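Local coordinates for DegV family protein (Eubacterium eligens, PDB 3FDJ) that is of unknown function but probably binds a long-chain fatty acid, as other members of the DegV family do, at residues Q131-G136 with E140-A145; A96-Y101 with V110-S115; A214-A219 with A241-Q246. All blocks are in the same frame, centred on the assembly; numbering follows the deposited sequence.

Interaction 1 (Q131-G136 with E140-A145); sequences QMIEEG and EEIDGA
Ile142 meets two residues of 131-136 at once, and each of its three outer carbons has its own partner. Its CD1 lies 3.6 Å from Ile133 CG1, where the two isoleucine chains cross at nearly a right angle. Its CG1 stays beside the stem of Met132, with Ile142 CG1 and Met132 CB 3.9 Å apart, and the branch methyl takes the far end of the same chain, with Ile142 CG2 3.8 Å from Met132 CE. The two side chains thus slide past one another in opposite directions. Met132, a selenomethionine, runs straight as far as its selenium and then bends at the last torsion (chi3 -81°), which turns CE onto Ile142. The selenium itself sits 4.0 Å from Ala145 CB, one helical turn further on. No hydrogen bond crosses this wholly apolar contact.

The arrangement is an alpha-alpha hairpin, in which helices 120-134 and 139-150 follow each other through a short turn and are joined by the hydrophobic faces they present to each other. Gly136 ends the first helix in a Schellman motif. Its positive phi (88°) would jam a beta carbon against the preceding carbonyl oxygen, so the absence of a side chain suits the reversal.

Further out, Lys137 in the turn touches both Met132 and Ile142, while Ile133 reaches Met4 and Met20, and Ile142 rests on Phe79 of strand 77-82. Polar groups keep to the flanks. Gln131 NE2 donates to Glu135 OE2 at 3.1 Å, approaching from above the carboxylate plane, and the other oxygen of Glu135 forms a salt bridge with Lys137. On the second helix Glu140 pairs with Lys109, tying the start of that helix to the edge of the sheet beneath it.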
loop_
_atom_site.group_PDB
_atom_site.type_symbol
_atom_site.label_atom_id
_atom_site.label_comp_id
_atom_site.label_asym_id
_atom_site.label_seq_id
_atom_site.Cartn_x
_atom_site.Cartn_y
_atom_site.Cartn_z
ATOM N N GLN A 131 -9.286 -1.300 -15.190
ATOM C CA GLN A 131 -9.134 -1.867 -16.529
ATOM C C GLN A 131 -10.281 -2.836 -16.892
ATOM O O GLN A 131 -10.830 -2.783 -18.004
ATOM C CB GLN A 131 -7.790 -2.580 -16.674
ATOM C CG GLN A 131 -7.517 -3.010 -18.099
ATOM C CD GLN A 131 -6.197 -3.704 -18.243
ATOM O OE1 GLN A 131 -5.149 -3.151 -17.879
ATOM N NE2 GLN A 131 -6.229 -4.938 -18.752
HETATM N N MSE A 132 -10.648 -3.715 -15.964
HETATM C CA MSE A 132 -11.722 -4.671 -16.241
HETATM C C MSE A 132 -13.079 -3.997 -16.372
HETATM O O MSE A 132 -13.885 -4.368 -17.237
HETATM C CB MSE A 132 -11.736 -5.781 -15.191
HETATM C CG MSE A 132 -10.534 -6.692 -15.320
HETATM SE SE MSE A 132 -10.777 -8.238 -14.116
HETATM C CE MSE A 132 -10.274 -7.481 -12.696
ATOM N N ILE A 133 -13.324 -2.993 -15.544
ATOM C CA ILE A 133 -14.526 -2.183 -15.666
ATOM C C ILE A 133 -14.579 -1.497 -17.037
ATOM O O ILE A 133 -15.628 -1.498 -17.699
ATOM C CB ILE A 133 -14.626 -1.154 -14.521
ATOM C CG1 ILE A 133 -14.863 -1.881 -13.202
ATOM C CG2 ILE A 133 -15.763 -0.125 -14.789
ATOM C CD1 ILE A 133 -14.725 -0.993 -11.958
ATOM N N GLU A 134 -13.454 -0.942 -17.481
ATOM C CA GLU A 134 -13.393 -0.275 -18.780
ATOM C C GLU A 134 -13.545 -1.246 -19.947
ATOM O O GLU A 134 -14.021 -0.867 -21.018
ATOM C CB GLU A 134 -12.090 0.505 -18.909
ATOM C CG GLU A 134 -12.020 1.655 -17.921
ATOM C CD GLU A 134 -10.706 2.400 -17.965
ATOM O OE1 GLU A 134 -9.694 1.817 -18.429
ATOM O OE2 GLU A 134 -10.688 3.570 -17.524
ATOM N N GLU A 135 -13.133 -2.492 -19.739
ATOM C CA GLU A 135 -13.321 -3.556 -20.730
ATOM C C GLU A 135 -14.778 -4.038 -20.809
ATOM O O GLU A 135 -15.102 -4.814 -21.705
ATOM C CB GLU A 135 -12.382 -4.741 -20.431
ATOM C CG GLU A 135 -10.926 -4.479 -20.786
ATOM C CD GLU A 135 -9.944 -5.464 -20.149
ATOM O OE1 GLU A 135 -10.355 -6.310 -19.319
ATOM O OE2 GLU A 135 -8.734 -5.371 -20.472
ATOM N N GLY A 136 -15.641 -3.582 -19.903
ATOM C CA GLY A 136 -17.059 -3.933 -19.905
ATOM C C GLY A 136 -17.389 -5.204 -19.135
ATOM O O GLY A 136 -18.458 -5.771 -19.294
ATOM N N GLU A 140 -19.691 -9.681 -11.289
ATOM C CA GLU A 140 -19.386 -11.052 -10.901
ATOM C C GLU A 140 -18.127 -11.578 -11.605
ATOM O O GLU A 140 -17.339 -12.300 -11.001
ATOM C CB GLU A 140 -20.577 -11.961 -11.163
ATOM C CG GLU A 140 -21.804 -11.629 -10.300
ATOM C CD GLU A 140 -22.601 -10.411 -10.759
ATOM O OE1 GLU A 140 -22.427 -9.893 -11.920
ATOM O OE2 GLU A 140 -23.409 -9.960 -9.901
ATOM N N GLU A 141 -17.905 -11.167 -12.843
ATOM C CA GLU A 141 -16.685 -11.553 -13.559
ATOM C C GLU A 141 -15.450 -10.957 -12.904
ATOM O O GLU A 141 -14.429 -11.635 -12.742
ATOM C CB GLU A 141 -16.760 -11.136 -15.031
ATOM C CG GLU A 141 -17.858 -11.856 -15.798
ATOM C CD GLU A 141 -18.108 -11.348 -17.220
ATOM O OE1 GLU A 141 -17.856 -10.149 -17.524
ATOM O OE2 GLU A 141 -18.621 -12.160 -18.035
ATOM N N ILE A 142 -15.553 -9.681 -12.537
ATOM C CA ILE A 142 -14.441 -8.952 -11.954
ATOM C C ILE A 142 -14.141 -9.511 -10.564
ATOM O O ILE A 142 -12.978 -9.752 -10.204
ATOM C CB ILE A 142 -14.747 -7.440 -11.856
ATOM C CG1 ILE A 142 -14.953 -6.849 -13.243
ATOM C CG2 ILE A 142 -13.621 -6.723 -11.099
ATOM C CD1 ILE A 142 -15.584 -5.427 -13.237
ATOM N N ASP A 143 -15.201 -9.774 -9.805
ATOM C CA ASP A 143 -15.075 -10.262 -8.437
ATOM C C ASP A 143 -14.303 -11.595 -8.416
ATOM O O ASP A 143 -13.492 -11.802 -7.554
ATOM C CB ASP A 143 -16.464 -10.414 -7.826
ATOM C CG ASP A 143 -16.442 -10.847 -6.358
ATOM O OD1 ASP A 143 -15.427 -10.645 -5.674
ATOM O OD2 ASP A 143 -17.475 -11.369 -5.891
ATOM N N GLY A 144 -14.570 -12.473 -9.368
ATOM C CA GLY A 144 -13.820 -13.746 -9.488
ATOM C C GLY A 144 -12.384 -13.551 -9.945
ATOM O O GLY A 144 -11.450 -14.120 -9.387
ATOM N N ALA A 145 -12.218 -12.714 -10.950
ATOM C CA ALA A 145 -10.958 -12.636 -11.678
ATOM C C ALA A 145 -9.871 -11.882 -10.942
ATOM O O ALA A 145 -8.680 -12.169 -11.145
ATOM C CB ALA A 145 -11.183 -12.044 -13.064
#

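Interaction 2 (A96-Y101 with V110-S115); sequences AARAVY and VRVIDS
Arg98 leaves its helix with CG opposite the backbone N (chi1 172°) and stays extended as far as NE, which carries the chain past Val110 in the reverse sense and brings the guanidinium to the backbone of the strand. There Arg98 NE donates to Val110 O at 2.8 Å with an N-H...O angle of 153°. The oxygen lies close to the guanidinium plane, at its edge, but the donor stands above the carbonyl plane. Water 1 makes a second link, accepting from Arg98 NH2 (3.2 Å) and from Val110 N (2.9 Å), so both polar backbone atoms of Val110 are engaged from the helix side.

The aliphatic stem is used as well: Arg98 CG lies 3.9 Å from both Val110 CB and Val110 CG1, and CD rests on the CG2 methyl of Val112. The second methyl of Val110 serves the next turn of the helix, with Val110 CG2 3.9 Å from Tyr101 CD2 in an oblique approach to the ring. Tyr101 is fixed beyond the contact by its hydroxyl, bonded to Asp75 O, and by a stack with His105. An alanine in place of Arg98 would probably leave Val110 O without its guanidinium partner and uncover the flank of the two valines.

Helix 96-101 runs antiparallel to strand 110-114 (179°), their axes 9.5 Å apart, as expected of the second half of a beta-alpha-beta crossover: helix 90-102 connects the parallel neighbours 77-82 and 109-114.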
loop_
_atom_site.group_PDB
_atom_site.type_symbol
_atom_site.label_atom_id
_atom_site.label_comp_id
_atom_site.label_asym_id
_atom_site.label_seq_id
_atom_site.Cartn_x
_atom_site.Cartn_y
_atom_site.Cartn_z
ATOM N N ALA A 96 -17.372 -4.805 8.433
ATOM C CA ALA A 96 -18.419 -4.322 9.319
ATOM C C ALA A 96 -19.283 -3.252 8.631
ATOM O O ALA A 96 -20.523 -3.253 8.732
ATOM C CB ALA A 96 -17.788 -3.789 10.642
ATOM N N ALA A 97 -18.630 -2.345 7.916
ATOM C CA ALA A 97 -19.346 -1.312 7.173
ATOM C C ALA A 97 -20.172 -1.915 6.020
ATOM O O ALA A 97 -21.294 -1.475 5.770
ATOM C CB ALA A 97 -18.340 -0.254 6.648
ATOM N N ARG A 98 -19.630 -2.919 5.341
ATOM C CA ARG A 98 -20.356 -3.620 4.274
ATOM C C ARG A 98 -21.648 -4.218 4.826
ATOM O O ARG A 98 -22.690 -4.174 4.186
ATOM C CB ARG A 98 -19.493 -4.728 3.670
ATOM C CG ARG A 98 -20.198 -5.634 2.693
ATOM C CD ARG A 98 -19.267 -6.647 2.105
ATOM N NE ARG A 98 -19.990 -7.604 1.283
ATOM C CZ ARG A 98 -20.577 -8.714 1.706
ATOM N NH1 ARG A 98 -20.568 -9.071 2.992
ATOM N NH2 ARG A 98 -21.206 -9.484 0.827
ATOM N N ALA A 99 -21.550 -4.782 6.027
ATOM C CA ALA A 99 -22.696 -5.414 6.678
ATOM C C ALA A 99 -23.845 -4.429 6.858
ATOM O O ALA A 99 -25.015 -4.757 6.601
ATOM C CB ALA A 99 -22.265 -6.000 8.024
ATOM N N VAL A 100 -23.520 -3.247 7.370
ATOM C CA VAL A 100 -24.501 -2.197 7.554
ATOM C C VAL A 100 -25.017 -1.720 6.189
ATOM O O VAL A 100 -26.229 -1.534 5.990
ATOM C CB VAL A 100 -23.891 -1.017 8.343
ATOM C CG1 VAL A 100 -24.849 0.187 8.339
ATOM C CG2 VAL A 100 -23.545 -1.477 9.805
ATOM N N TYR A 101 -24.114 -1.551 5.240
ATOM C CA TYR A 101 -24.502 -1.024 3.909
ATOM C C TYR A 101 -25.515 -1.957 3.207
ATOM O O TYR A 101 -26.514 -1.514 2.659
ATOM C CB TYR A 101 -23.261 -0.810 3.061
ATOM C CG TYR A 101 -23.508 0.008 1.810
ATOM C CD1 TYR A 101 -23.602 1.394 1.885
ATOM C CD2 TYR A 101 -23.639 -0.600 0.566
ATOM C CE1 TYR A 101 -23.832 2.160 0.744
ATOM C CE2 TYR A 101 -23.865 0.147 -0.587
ATOM C CZ TYR A 101 -23.948 1.533 -0.484
ATOM O OH TYR A 101 -24.167 2.300 -1.593
ATOM N N VAL A 110 -21.245 -5.595 -2.847
ATOM C CA VAL A 110 -20.029 -5.029 -2.327
ATOM C C VAL A 110 -19.028 -6.123 -2.092
ATOM O O VAL A 110 -19.321 -7.091 -1.384
ATOM C CB VAL A 110 -20.281 -4.285 -0.992
ATOM C CG1 VAL A 110 -18.986 -3.630 -0.484
ATOM C CG2 VAL A 110 -21.402 -3.218 -1.161
ATOM N N ARG A 111 -17.847 -5.988 -2.673
ATOM C CA ARG A 111 -16.786 -6.974 -2.475
ATOM C C ARG A 111 -15.671 -6.260 -1.762
ATOM O O ARG A 111 -15.173 -5.239 -2.263
ATOM C CB ARG A 111 -16.287 -7.535 -3.803
ATOM C CG ARG A 111 -14.916 -8.233 -3.704
ATOM C CD ARG A 111 -14.955 -9.512 -2.850
ATOM N NE ARG A 111 -13.600 -9.922 -2.445
ATOM C CZ ARG A 111 -12.704 -10.536 -3.229
ATOM N NH1 ARG A 111 -11.526 -10.854 -2.730
ATOM N NH2 ARG A 111 -12.971 -10.864 -4.491
ATOM N N VAL A 112 -15.302 -6.773 -0.593
ATOM C CA VAL A 112 -14.138 -6.255 0.127
ATOM C C VAL A 112 -12.964 -7.180 -0.201
ATOM O O VAL A 112 -13.065 -8.400 -0.011
ATOM C CB VAL A 112 -14.359 -6.166 1.627
ATOM C CG1 VAL A 112 -13.120 -5.568 2.298
ATOM C CG2 VAL A 112 -15.624 -5.335 1.988
ATOM N N ILE A 113 -11.891 -6.571 -0.714
ATOM C CA ILE A 113 -10.663 -7.270 -1.128
ATOM C C ILE A 113 -9.566 -7.004 -0.109
ATOM O O ILE A 113 -9.093 -5.875 0.039
ATOM C CB ILE A 113 -10.169 -6.826 -2.521
ATOM C CG1 ILE A 113 -11.252 -7.024 -3.574
ATOM C CG2 ILE A 113 -8.869 -7.591 -2.896
ATOM C CD1 ILE A 113 -10.915 -6.348 -4.897
ATOM N N ASP A 114 -9.185 -8.054 0.611
ATOM C CA ASP A 114 -7.985 -8.023 1.441
ATOM C C ASP A 114 -6.830 -8.098 0.455
ATOM O O ASP A 114 -6.633 -9.120 -0.188
ATOM C CB ASP A 114 -7.959 -9.228 2.376
ATOM C CG ASP A 114 -6.638 -9.372 3.147
ATOM O OD1 ASP A 114 -5.803 -8.457 3.104
ATOM O OD2 ASP A 114 -6.459 -10.438 3.774
ATOM N N SER A 115 -6.085 -7.013 0.323
ATOM C CA SER A 115 -4.972 -6.979 -0.630
ATOM C C SER A 115 -3.832 -7.886 -0.239
ATOM O O SER A 115 -2.977 -8.142 -1.080
ATOM C CB SER A 115 -4.417 -5.569 -0.789
ATOM O OG SER A 115 -3.769 -5.116 0.392
HETATM O O HOH W 1 -22.352 -8.112 -1.880
#

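Interaction 3 (A214-A219 with A241-Q246); sequences ALLDDA and ADMIKQ
No flat group lies between Leu216 and Ile244: they meet branch to branch, and the aromatic rings of this region stand around the pair. Phe156 of strand 153-159 touches Leu216, and Tyr221, just beyond the first helix, touches both residues.

The setting is the helical layer of an alpha/beta fold, in which helices 205-219 and 234-248 lie side by side against a six-stranded mixed sheet. The second helix is the connection of a beta-alpha-beta unit, since it links the neighbouring parallel strands 226-230 and 253-257.

The helices are not close here. The nearest alpha carbons, Leu216 CA and Ile244 CA, are 9.2 Å apart, so the gap is spanned by side chains reaching from both sides, and only 78 Å² is buried between the segments. Leu216 points toward the other helix and is nearly straight through its second torsion (chi2 166°), which puts CD1 at the front, while CD2 stays back. Ile244 leaves its helix more obliquely, but its long branch is extended (chi2 168°) and delivers CD1 to the meeting point. The two chains cross at about a right angle. Leu216 CD1 is 3.7 Å from Ile244 CD1 and 3.9 Å from Ile244 CG1, so the leucine methyl rests against the outer two carbons of the isoleucine.

Below these residues, Leu226 of strand 226-230 supports Ile244, and Thr250 touches it from the loop after the helix. Polar atoms join the same two helices further along, where Asp217 OD1 is hydrogen-bonded to Tyr248 OH.

Met243, a selenomethionine, adds a looser touch from the flank. Its chain folds back at its last two torsions, leaving the terminal CE 4.5 Å from Leu216 CD1, while that same Met243 CE lies 3.7 Å from Ile244 CG1.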
loop_
_atom_site.group_PDB
_atom_site.type_symbol
_atom_site.label_atom_id
_atom_site.label_comp_id
_atom_site.label_asym_id
_atom_site.label_seq_id
_atom_site.Cartn_x
_atom_site.Cartn_y
_atom_site.Cartn_z
ATOM N N ALA A 214 17.798 -9.283 -8.598
ATOM C CA ALA A 214 17.804 -10.722 -8.332
ATOM C C ALA A 214 16.420 -11.201 -7.813
ATOM O O ALA A 214 15.906 -12.244 -8.239
ATOM C CB ALA A 214 18.928 -11.095 -7.348
ATOM N N LEU A 215 15.814 -10.421 -6.927
ATOM C CA LEU A 215 14.488 -10.745 -6.371
ATOM C C LEU A 215 13.399 -10.733 -7.455
ATOM O O LEU A 215 12.555 -11.654 -7.520
ATOM C CB LEU A 215 14.125 -9.787 -5.245
ATOM C CG LEU A 215 14.936 -9.920 -3.958
ATOM C CD1 LEU A 215 14.730 -8.715 -3.049
ATOM C CD2 LEU A 215 14.610 -11.224 -3.231
ATOM N N LEU A 216 13.435 -9.707 -8.313
ATOM C CA LEU A 216 12.481 -9.595 -9.398
ATOM C C LEU A 216 12.617 -10.773 -10.376
ATOM O O LEU A 216 11.609 -11.346 -10.774
ATOM C CB LEU A 216 12.633 -8.263 -10.115
ATOM C CG LEU A 216 12.120 -7.073 -9.288
ATOM C CD1 LEU A 216 12.596 -5.736 -9.885
ATOM C CD2 LEU A 216 10.607 -7.097 -9.155
ATOM N N ASP A 217 13.854 -11.120 -10.743
ATOM C CA ASP A 217 14.129 -12.277 -11.595
ATOM C C ASP A 217 13.503 -13.555 -11.008
ATOM O O ASP A 217 12.780 -14.300 -11.694
ATOM C CB ASP A 217 15.644 -12.516 -11.757
ATOM C CG ASP A 217 16.331 -11.490 -12.673
ATOM O OD1 ASP A 217 15.648 -10.677 -13.343
ATOM O OD2 ASP A 217 17.589 -11.494 -12.724
ATOM N N ASP A 218 13.799 -13.815 -9.742
ATOM C CA ASP A 218 13.273 -15.004 -9.075
ATOM C C ASP A 218 11.749 -14.974 -8.947
ATOM O O ASP A 218 11.108 -16.015 -8.983
ATOM C CB ASP A 218 13.890 -15.152 -7.699
ATOM C CG ASP A 218 15.308 -15.688 -7.748
ATOM O OD1 ASP A 218 15.836 -15.948 -8.864
ATOM O OD2 ASP A 218 15.901 -15.862 -6.655
ATOM N N ALA A 219 11.179 -13.783 -8.792
ATOM C CA ALA A 219 9.732 -13.624 -8.657
ATOM C C ALA A 219 8.975 -13.834 -9.976
ATOM O O ALA A 219 7.749 -13.941 -9.969
ATOM C CB ALA A 219 9.404 -12.230 -8.088
ATOM N N ALA A 241 13.480 2.714 -10.876
ATOM C CA ALA A 241 12.697 2.729 -12.099
ATOM C C ALA A 241 13.617 2.631 -13.323
ATOM O O ALA A 241 13.330 1.881 -14.260
ATOM C CB ALA A 241 11.824 4.010 -12.175
ATOM N N ASP A 242 14.720 3.370 -13.314
ATOM C CA ASP A 242 15.679 3.326 -14.437
ATOM C C ASP A 242 16.291 1.929 -14.608
ATOM O O ASP A 242 16.447 1.438 -15.735
ATOM C CB ASP A 242 16.822 4.332 -14.221
ATOM C CG ASP A 242 16.430 5.766 -14.579
ATOM O OD1 ASP A 242 15.397 5.981 -15.259
ATOM O OD2 ASP A 242 17.162 6.695 -14.168
HETATM N N MSE A 243 16.668 1.317 -13.480
HETATM C CA MSE A 243 17.246 -0.010 -13.496
HETATM C C MSE A 243 16.273 -1.010 -14.125
HETATM O O MSE A 243 16.672 -1.831 -14.963
HETATM C CB MSE A 243 17.604 -0.450 -12.074
HETATM C CG MSE A 243 18.174 -1.845 -11.976
HETATM SE SE MSE A 243 16.858 -3.297 -11.832
HETATM C CE MSE A 243 16.245 -3.115 -9.983
ATOM N N ILE A 244 15.009 -0.948 -13.711
ATOM C CA ILE A 244 14.015 -1.903 -14.166
ATOM C C ILE A 244 13.692 -1.711 -15.654
ATOM O O ILE A 244 13.595 -2.681 -16.394
ATOM C CB ILE A 244 12.765 -1.853 -13.281
ATOM C CG1 ILE A 244 13.119 -2.427 -11.892
ATOM C CG2 ILE A 244 11.636 -2.651 -13.895
ATOM C CD1 ILE A 244 12.077 -2.183 -10.828
ATOM N N LYS A 245 13.605 -0.467 -16.101
ATOM C CA LYS A 245 13.396 -0.182 -17.525
ATOM C C LYS A 245 14.503 -0.767 -18.366
ATOM O O LYS A 245 14.241 -1.381 -19.400
ATOM C CB LYS A 245 13.306 1.323 -17.790
ATOM C CG LYS A 245 12.008 1.921 -17.326
ATOM C CD LYS A 245 11.841 3.349 -17.808
ATOM C CE LYS A 245 12.077 4.346 -16.708
ATOM N NZ LYS A 245 11.717 5.726 -17.192
ATOM N N GLN A 246 15.734 -0.584 -17.912
ATOM C CA GLN A 246 16.893 -1.060 -18.644
ATOM C C GLN A 246 16.982 -2.583 -18.680
ATOM O O GLN A 246 17.293 -3.152 -19.720
ATOM C CB GLN A 246 18.181 -0.455 -18.053
ATOM C CG GLN A 246 19.484 -0.904 -18.714
ATOM C CD GLN A 246 19.698 -0.341 -20.132
ATOM O OE1 GLN A 246 18.878 0.422 -20.662
ATOM N NE2 GLN A 246 20.804 -0.741 -20.756
#

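How the interactions relate
Interactions 1 and 2 are built on the same sheet, their centres 18 Å apart, and they touch directly: Asp143 OD1 of 140-145 forms a 2.7 Å salt bridge with Arg111 NH2 of 110-115. Arg111 points away from helix 96-101, so strand 109-114 is held by one contact's helix on one face and reaches the other contact's helix from the opposite face. Interaction 3 belongs to the second sheet, its nearest atoms about 17 Å from interaction 1 and about 15 Å from interaction 2. That second sheet also contains strand 184-190, whose Ile184 joins Lys160 and Ala179 at the sodium site.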